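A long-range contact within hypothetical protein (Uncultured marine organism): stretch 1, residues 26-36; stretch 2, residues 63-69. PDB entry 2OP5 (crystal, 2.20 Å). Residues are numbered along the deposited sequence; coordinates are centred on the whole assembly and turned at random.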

# COMPACT_ATOMS: atom_id res chain seq x y z
N LEU A 26 -2.25 4.88 20.70
CA LEU A 26 -2.23 6.33 20.96
C LEU A 26 -1.97 7.14 19.70
O LEU A 26 -2.54 8.21 19.53
CB LEU A 26 -1.17 6.69 22.01
CG LEU A 26 -1.07 8.20 22.30
CD1 LEU A 26 -2.37 8.73 22.90
CD2 LEU A 26 0.06 8.46 23.22
N PHE A 27 -1.05 6.64 18.88
CA PHE A 27 -0.71 7.25 17.58
C PHE A 27 -1.93 7.23 16.67
O PHE A 27 -2.23 8.23 16.01
CB PHE A 27 0.44 6.48 16.90
CG PHE A 27 0.93 7.14 15.63
CD1 PHE A 27 2.00 8.02 15.66
CD2 PHE A 27 0.31 6.91 14.43
CE1 PHE A 27 2.42 8.63 14.53
CE2 PHE A 27 0.73 7.54 13.30
CZ PHE A 27 1.79 8.39 13.34
N LEU A 28 -2.60 6.08 16.59
CA LEU A 28 -3.86 5.97 15.85
C LEU A 28 -4.89 6.95 16.35
O LEU A 28 -5.54 7.63 15.56
CB LEU A 28 -4.46 4.55 15.97
CG LEU A 28 -3.85 3.42 15.12
CD1 LEU A 28 -4.68 2.17 15.29
CD2 LEU A 28 -3.78 3.79 13.64
N LYS A 29 -5.05 7.04 17.68
CA LYS A 29 -6.01 7.98 18.26
C LYS A 29 -5.64 9.44 18.08
O LYS A 29 -6.46 10.30 18.36
CB LYS A 29 -6.31 7.66 19.72
CG LYS A 29 -7.37 6.59 19.85
CD LYS A 29 -7.72 6.25 21.29
CE LYS A 29 -8.90 5.27 21.34
NZ LYS A 29 -10.16 5.84 20.74
N SER A 30 -4.44 9.73 17.58
CA SER A 30 -4.04 11.11 17.32
C SER A 30 -4.00 11.47 15.84
O SER A 30 -3.54 12.58 15.50
CB SER A 30 -2.64 11.32 17.89
OG SER A 30 -2.57 10.78 19.19
N LEU A 31 -4.45 10.58 14.95
CA LEU A 31 -4.34 10.85 13.50
C LEU A 31 -5.32 11.88 12.97
O LEU A 31 -5.00 12.56 12.00
CB LEU A 31 -4.47 9.57 12.66
CG LEU A 31 -3.28 8.62 12.76
CD1 LEU A 31 -3.56 7.34 12.01
CD2 LEU A 31 -1.99 9.30 12.29
N ASP A 32 -6.48 11.98 13.61
CA ASP A 32 -7.51 12.95 13.26
C ASP A 32 -7.03 14.37 13.51
O ASP A 32 -7.57 15.32 12.93
CB ASP A 32 -8.77 12.69 14.09
N GLU A 33 -6.06 14.52 14.41
CA GLU A 33 -5.41 15.82 14.65
C GLU A 33 -4.56 16.19 13.42
O GLU A 33 -4.38 17.36 13.11
CB GLU A 33 -4.50 15.75 15.90
CG GLU A 33 -5.23 15.49 17.22
CD GLU A 33 -4.30 15.07 18.37
OE1 GLU A 33 -3.08 15.36 18.34
OE2 GLU A 33 -4.80 14.42 19.32
N VAL A 34 -4.03 15.17 12.73
CA VAL A 34 -3.16 15.36 11.57
C VAL A 34 -3.92 15.40 10.25
O VAL A 34 -3.89 16.39 9.53
CB VAL A 34 -2.11 14.22 11.48
CG1 VAL A 34 -1.17 14.40 10.27
CG2 VAL A 34 -1.32 14.13 12.77
N TRP A 35 -4.60 14.30 9.95
CA TRP A 35 -5.29 14.13 8.70
C TRP A 35 -6.71 14.65 8.79
O TRP A 35 -7.67 13.88 8.88
CB TRP A 35 -5.21 12.66 8.29
CG TRP A 35 -3.75 12.16 8.29
CD1 TRP A 35 -3.16 11.32 9.19
CD2 TRP A 35 -2.70 12.56 7.39
NE1 TRP A 35 -1.85 11.13 8.90
CE2 TRP A 35 -1.52 11.88 7.80
CE3 TRP A 35 -2.64 13.40 6.27
CZ2 TRP A 35 -0.31 12.02 7.12
CZ3 TRP A 35 -1.42 13.53 5.60
CH2 TRP A 35 -0.28 12.84 6.04
N SER A 36 -6.82 15.98 8.81
CA SER A 36 -8.12 16.65 8.82
C SER A 36 -8.65 16.67 7.39
O SER A 36 -7.89 16.54 6.43
CB SER A 36 -7.96 18.08 9.32
OG SER A 36 -7.12 18.82 8.46
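Stretch 2 (63-69) RISMVFE

Stretch 2 lies on stretch 1 as an extended strand, all seven residues in β conformation, and offers it one row of alternate side chains. I64, M66 and F68 point their CA-to-CB bonds toward stretch 1, whereas R63, S65, V67 and E69 remain out of its reach. Stretch 1 changes form along its length: helix at 26-28, begun earlier in the chain, a type I turn from L28 to L31, a weakly bonded helical segment at about 31-34, then loop. L31 N bonds to L28 O (3.2 Å) across the turn, S30 N bonds to F27 O (3.1 Å) just before it, and S30 OG donates to L26 O (2.6 Å), tying this side chain back to the helix. W35 N reaches back to L31 O at 2.7 Å. The two stretches run in the same general sense, so contacts progress in order from L28 against I64, through the middle at M66, to W35 against F68. The backbones stay well apart; the nearest CA atoms, those of L28 and I64, are 8.4 Å from each other, and side chains fill the gap. No hydrogen bond crosses the interface, which buries 271 Å² summed over both sides.

At the first end, the CA-to-CB bond of L28 points sideways, but the end of the side chain comes nearer, and L28 CD2 meets I64 CD1 at 3.4 Å, a tight methyl-to-methyl fit. I64 has both chi angles near -60° (m, m).

The principal bump is M66, a selenomethionine. With chi1 m and chi2 and chi3 both t, its chain is extended and delivers the terminal methyl into a hollow lined by F27, L31 and W35. M66 CE lies 3.9 Å from L31 CD1, 4.1 Å from W35 NE1 and 4.4 Å from F27 CE2. The methyl meets F27 at the ring edge, near the ring plane, but approaches W35 obliquely. Behind it, M66 SE stands 5.3 Å from the centroid of the W35 five-membered ring, the centroid being defined by W35 CG, CD1, NE1, CE2 and CD2, and lies 53° off the normal.

W35 also closes the far end of the contact. Its CA-to-CB bond points toward the strand, and its broad indole spans two strand side chains, the pyrrole part beside M66 and the benzo part beside F68. F68 turns its edge toward the face of the six-membered ring in an offset edge-to-face pair, planes at 62°, with W35 CH2 and F68 CE2 3.6 Å apart.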

# COMPACT_ATOMS: atom_id res chain seq x y z
N ARG A 63 2.45 -2.68 14.11
CA ARG A 63 2.58 -2.00 12.87
C ARG A 63 1.34 -1.28 12.31
O ARG A 63 0.21 -1.77 12.41
CB ARG A 63 3.07 -3.03 11.86
CG ARG A 63 3.41 -2.47 10.48
CD ARG A 63 4.20 -3.47 9.59
NE ARG A 63 5.56 -3.71 10.07
CZ ARG A 63 6.44 -4.50 9.46
NH1 ARG A 63 6.12 -5.18 8.37
NH2 ARG A 63 7.64 -4.66 9.98
N ILE A 64 1.60 -0.11 11.73
CA ILE A 64 0.61 0.68 11.02
C ILE A 64 1.11 0.82 9.60
O ILE A 64 2.29 1.09 9.38
CB ILE A 64 0.51 2.12 11.57
CG1 ILE A 64 0.02 2.13 13.01
CG2 ILE A 64 -0.42 2.97 10.70
CD1 ILE A 64 -1.33 1.50 13.23
N SER A 65 0.21 0.66 8.63
CA SER A 65 0.52 0.90 7.21
C SER A 65 -0.29 2.07 6.67
O SER A 65 -1.45 2.30 7.08
CB SER A 65 0.20 -0.32 6.38
OG SER A 65 -1.16 -0.62 6.41
N MSE A 66 0.34 2.82 5.77
CA MSE A 66 -0.28 3.90 5.08
C MSE A 66 0.07 3.80 3.62
O MSE A 66 1.21 3.51 3.27
CB MSE A 66 0.21 5.25 5.59
CG MSE A 66 -0.30 5.55 6.97
SE MSE A 66 0.20 7.31 7.62
CE MSE A 66 -0.83 7.16 9.22
N VAL A 67 -0.92 4.01 2.78
CA VAL A 67 -0.71 4.01 1.36
C VAL A 67 -1.25 5.35 0.87
O VAL A 67 -2.44 5.66 1.09
CB VAL A 67 -1.43 2.84 0.65
CG1 VAL A 67 -1.21 2.93 -0.85
CG2 VAL A 67 -0.97 1.46 1.19
N PHE A 68 -0.36 6.15 0.27
CA PHE A 68 -0.72 7.44 -0.30
C PHE A 68 -0.60 7.25 -1.79
O PHE A 68 0.46 6.81 -2.28
CB PHE A 68 0.27 8.55 0.05
CG PHE A 68 0.38 8.89 1.52
CD1 PHE A 68 1.12 8.09 2.38
CD2 PHE A 68 -0.19 10.05 2.02
CE1 PHE A 68 1.26 8.42 3.73
CE2 PHE A 68 -0.07 10.39 3.36
CZ PHE A 68 0.66 9.58 4.23
N GLU A 69 -1.63 7.65 -2.52
CA GLU A 69 -1.65 7.55 -3.97
C GLU A 69 -1.84 8.92 -4.61
O GLU A 69 -2.74 9.69 -4.21
CB GLU A 69 -2.76 6.61 -4.40
CG GLU A 69 -2.57 5.21 -3.84
CD GLU A 69 -3.58 4.25 -4.36
OE1 GLU A 69 -4.02 4.40 -5.52
OE2 GLU A 69 -3.92 3.31 -3.63